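Local coordinates for protein putative acetyltransferase (Streptococcus mutans, PDB 3LD2) that binds coenzyme A and probably transfers an acyl group from it to an acceptor, as other members of the GNAT acetyltransferase family do, at residues 169-174 and 182-187. Numbering follows the deposited sequence.
Sequences ARLTKQ and VDDLIY
The C-terminal beta hairpin of this GNAT fold, made of strands 166-177 and 180-190, brings Ala169 against Ile186, Arg170 against Leu185 and Leu171 against Asp184. Strand 166-177 is the outermost on this side of the sheet; strand 180-190 lies between it and strand 144-150. Ala169 and Leu171 form antiparallel hydrogen-bonded pairs with Ile186 and Asp184, each with two backbone bonds; Leu171 N to Asp184 O, 2.8 Å, is nearly straight. Arg170 and Leu185 make the non-hydrogen-bonded pair between them.

At Thr172 and Lys173 the edge strand turns a corner. Asp183 suits this place because its short carboxylate offers one oxygen to the backbone and one to a guanidinium. Asp183 OD1 accepts the backbone N-H of Lys173, N to OD1 2.7 Å, nearly along its own C-O direction. Arg170 grips Asp183 OD2 side-on, with NE at 2.9 Å and NH2 at 3.1 Å; the oxygen lies close to the guanidinium plane, whereas both nitrogens meet it from above the carboxylate plane, the two planes being 53° apart. Arginine suits its position because its extended chain, with CG anti to the backbone N (chi1 167°), passes alongside Leu185 before its charged end reaches Asp183; Arg170 CG lies 3.7 Å from Leu185 CD2.

Ala169, Leu171, Asp184 and Ile186 share the face opposite Arg170 and Leu185. There the lone methyl of Ala169 is small enough to sit against branched Ile186, CB to CB 4.0 Å. The methylenes of Gln174 pass across Asp184, Gln174 CG lying 3.7 Å from Asp184 CB. The carboxylate of Asp184 is instead turned to His148 of strand 144-150, which hydrogen-bonds its OD2.

One aspartate thus ties a backbone N-H at the corner to an arginine before it, and the positive guanidinium probably favours the ionised form of Asp183.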
loop_
_atom_site.group_PDB
_atom_site.type_symbol
_atom_site.label_atom_id
_atom_site.label_comp_id
_atom_site.label_asym_id
_atom_site.label_seq_id
_atom_site.Cartn_x
_atom_site.Cartn_y
_atom_site.Cartn_z
ATOM N N ALA A 169 -9.666 13.803 -4.443
ATOM C CA ALA A 169 -11.012 13.902 -3.918
ATOM C C ALA A 169 -11.041 13.691 -2.427
ATOM O O ALA A 169 -10.117 13.145 -1.833
ATOM C CB ALA A 169 -11.921 12.889 -4.594
ATOM N N ARG A 170 -12.146 14.105 -1.834
ATOM C CA ARG A 170 -12.356 13.889 -0.427
ATOM C C ARG A 170 -13.790 13.437 -0.234
ATOM O O ARG A 170 -14.700 14.132 -0.625
ATOM C CB ARG A 170 -12.074 15.173 0.329
ATOM C CG ARG A 170 -12.558 15.136 1.745
ATOM C CD ARG A 170 -12.142 16.357 2.535
ATOM N NE ARG A 170 -12.965 16.397 3.737
ATOM C CZ ARG A 170 -13.807 17.378 4.042
ATOM N NH1 ARG A 170 -13.915 18.441 3.244
ATOM N NH2 ARG A 170 -14.523 17.297 5.153
ATOM N N LEU A 171 -13.980 12.239 0.313
ATOM C CA LEU A 171 -15.307 11.739 0.642
ATOM C C LEU A 171 -15.535 11.936 2.128
ATOM O O LEU A 171 -14.834 11.397 2.979
ATOM C CB LEU A 171 -15.461 10.268 0.288
ATOM C CG LEU A 171 -15.191 9.904 -1.171
ATOM C CD1 LEU A 171 -15.557 8.443 -1.437
ATOM C CD2 LEU A 171 -15.964 10.842 -2.092
ATOM N N THR A 172 -16.554 12.722 2.403
ATOM C CA THR A 172 -16.903 13.190 3.710
ATOM C C THR A 172 -17.580 12.142 4.564
ATOM O O THR A 172 -18.541 11.464 4.131
ATOM C CB THR A 172 -17.829 14.378 3.531
ATOM O OG1 THR A 172 -17.043 15.572 3.573
ATOM C CG2 THR A 172 -18.908 14.411 4.591
ATOM N N LYS A 173 -17.060 12.023 5.783
ATOM C CA LYS A 173 -17.616 11.135 6.798
ATOM C C LYS A 173 -17.882 9.727 6.302
ATOM O O LYS A 173 -18.904 9.138 6.636
ATOM C CB LYS A 173 -18.890 11.732 7.387
ATOM C CG LYS A 173 -18.613 12.950 8.245
ATOM C CD LYS A 173 -19.848 13.768 8.484
ATOM C CE LYS A 173 -19.779 15.045 7.669
ATOM N NZ LYS A 173 -21.115 15.478 7.144
ATOM N N GLN A 174 -16.947 9.176 5.534
ATOM C CA GLN A 174 -17.104 7.836 4.974
ATOM C C GLN A 174 -17.114 6.760 6.038
ATOM O O GLN A 174 -17.791 5.750 5.900
ATOM C CB GLN A 174 -15.993 7.520 3.969
ATOM C CG GLN A 174 -16.270 7.975 2.553
ATOM C CD GLN A 174 -17.670 7.649 2.101
ATOM O OE1 GLN A 174 -18.609 8.384 2.392
ATOM N NE2 GLN A 174 -17.817 6.547 1.367
ATOM N N VAL A 182 -14.477 9.604 10.091
ATOM C CA VAL A 182 -13.249 9.741 9.323
ATOM C C VAL A 182 -13.582 9.960 7.861
ATOM O O VAL A 182 -14.547 9.391 7.355
ATOM C CB VAL A 182 -12.349 8.511 9.536
ATOM C CG1 VAL A 182 -10.997 8.708 8.860
ATOM C CG2 VAL A 182 -12.185 8.281 11.032
ATOM N N ASP A 183 -12.820 10.826 7.208
ATOM C CA ASP A 183 -12.959 11.034 5.771
ATOM C C ASP A 183 -12.073 10.089 4.958
ATOM O O ASP A 183 -11.068 9.555 5.442
ATOM C CB ASP A 183 -12.585 12.464 5.395
ATOM C CG ASP A 183 -13.546 13.506 5.966
ATOM O OD1 ASP A 183 -14.714 13.182 6.284
ATOM O OD2 ASP A 183 -13.112 14.667 6.068
ATOM N N ASP A 184 -12.444 9.913 3.704
ATOM C CA ASP A 184 -11.667 9.116 2.781
ATOM C C ASP A 184 -11.010 10.063 1.792
ATOM O O ASP A 184 -11.692 10.734 1.014
ATOM C CB ASP A 184 -12.593 8.147 2.061
ATOM C CG ASP A 184 -11.848 7.124 1.235
ATOM O OD1 ASP A 184 -10.637 6.910 1.484
ATOM O OD2 ASP A 184 -12.493 6.525 0.343
ATOM N N LEU A 185 -9.687 10.143 1.826
ATOM C CA LEU A 185 -8.977 11.010 0.904
ATOM C C LEU A 185 -8.417 10.190 -0.230
ATOM O O LEU A 185 -7.756 9.176 -0.011
ATOM C CB LEU A 185 -7.855 11.756 1.605
ATOM C CG LEU A 185 -8.246 12.473 2.889
ATOM C CD1 LEU A 185 -7.009 13.146 3.477
ATOM C CD2 LEU A 185 -9.363 13.449 2.591
ATOM N N ILE A 186 -8.705 10.633 -1.447
ATOM C CA ILE A 186 -8.375 9.868 -2.625
ATOM C C ILE A 186 -7.221 10.551 -3.286
ATOM O O ILE A 186 -7.363 11.692 -3.726
ATOM C CB ILE A 186 -9.574 9.782 -3.575
ATOM C CG1 ILE A 186 -10.688 9.015 -2.876
ATOM C CG2 ILE A 186 -9.182 9.084 -4.890
ATOM C CD1 ILE A 186 -11.874 8.756 -3.733
ATOM N N TYR A 187 -6.083 9.856 -3.322
ATOM C CA TYR A 187 -4.856 10.386 -3.904
ATOM C C TYR A 187 -4.537 9.755 -5.250
ATOM O O TYR A 187 -4.761 8.566 -5.472
ATOM C CB TYR A 187 -3.674 10.193 -2.948
ATOM C CG TYR A 187 -3.613 11.220 -1.842
ATOM C CD1 TYR A 187 -2.857 12.377 -1.978
ATOM C CD2 TYR A 187 -4.330 11.044 -0.665
ATOM C CE1 TYR A 187 -2.815 13.320 -0.981
ATOM C CE2 TYR A 187 -4.288 11.986 0.354
ATOM C CZ TYR A 187 -3.540 13.116 0.186
ATOM O OH TYR A 187 -3.489 14.036 1.199
#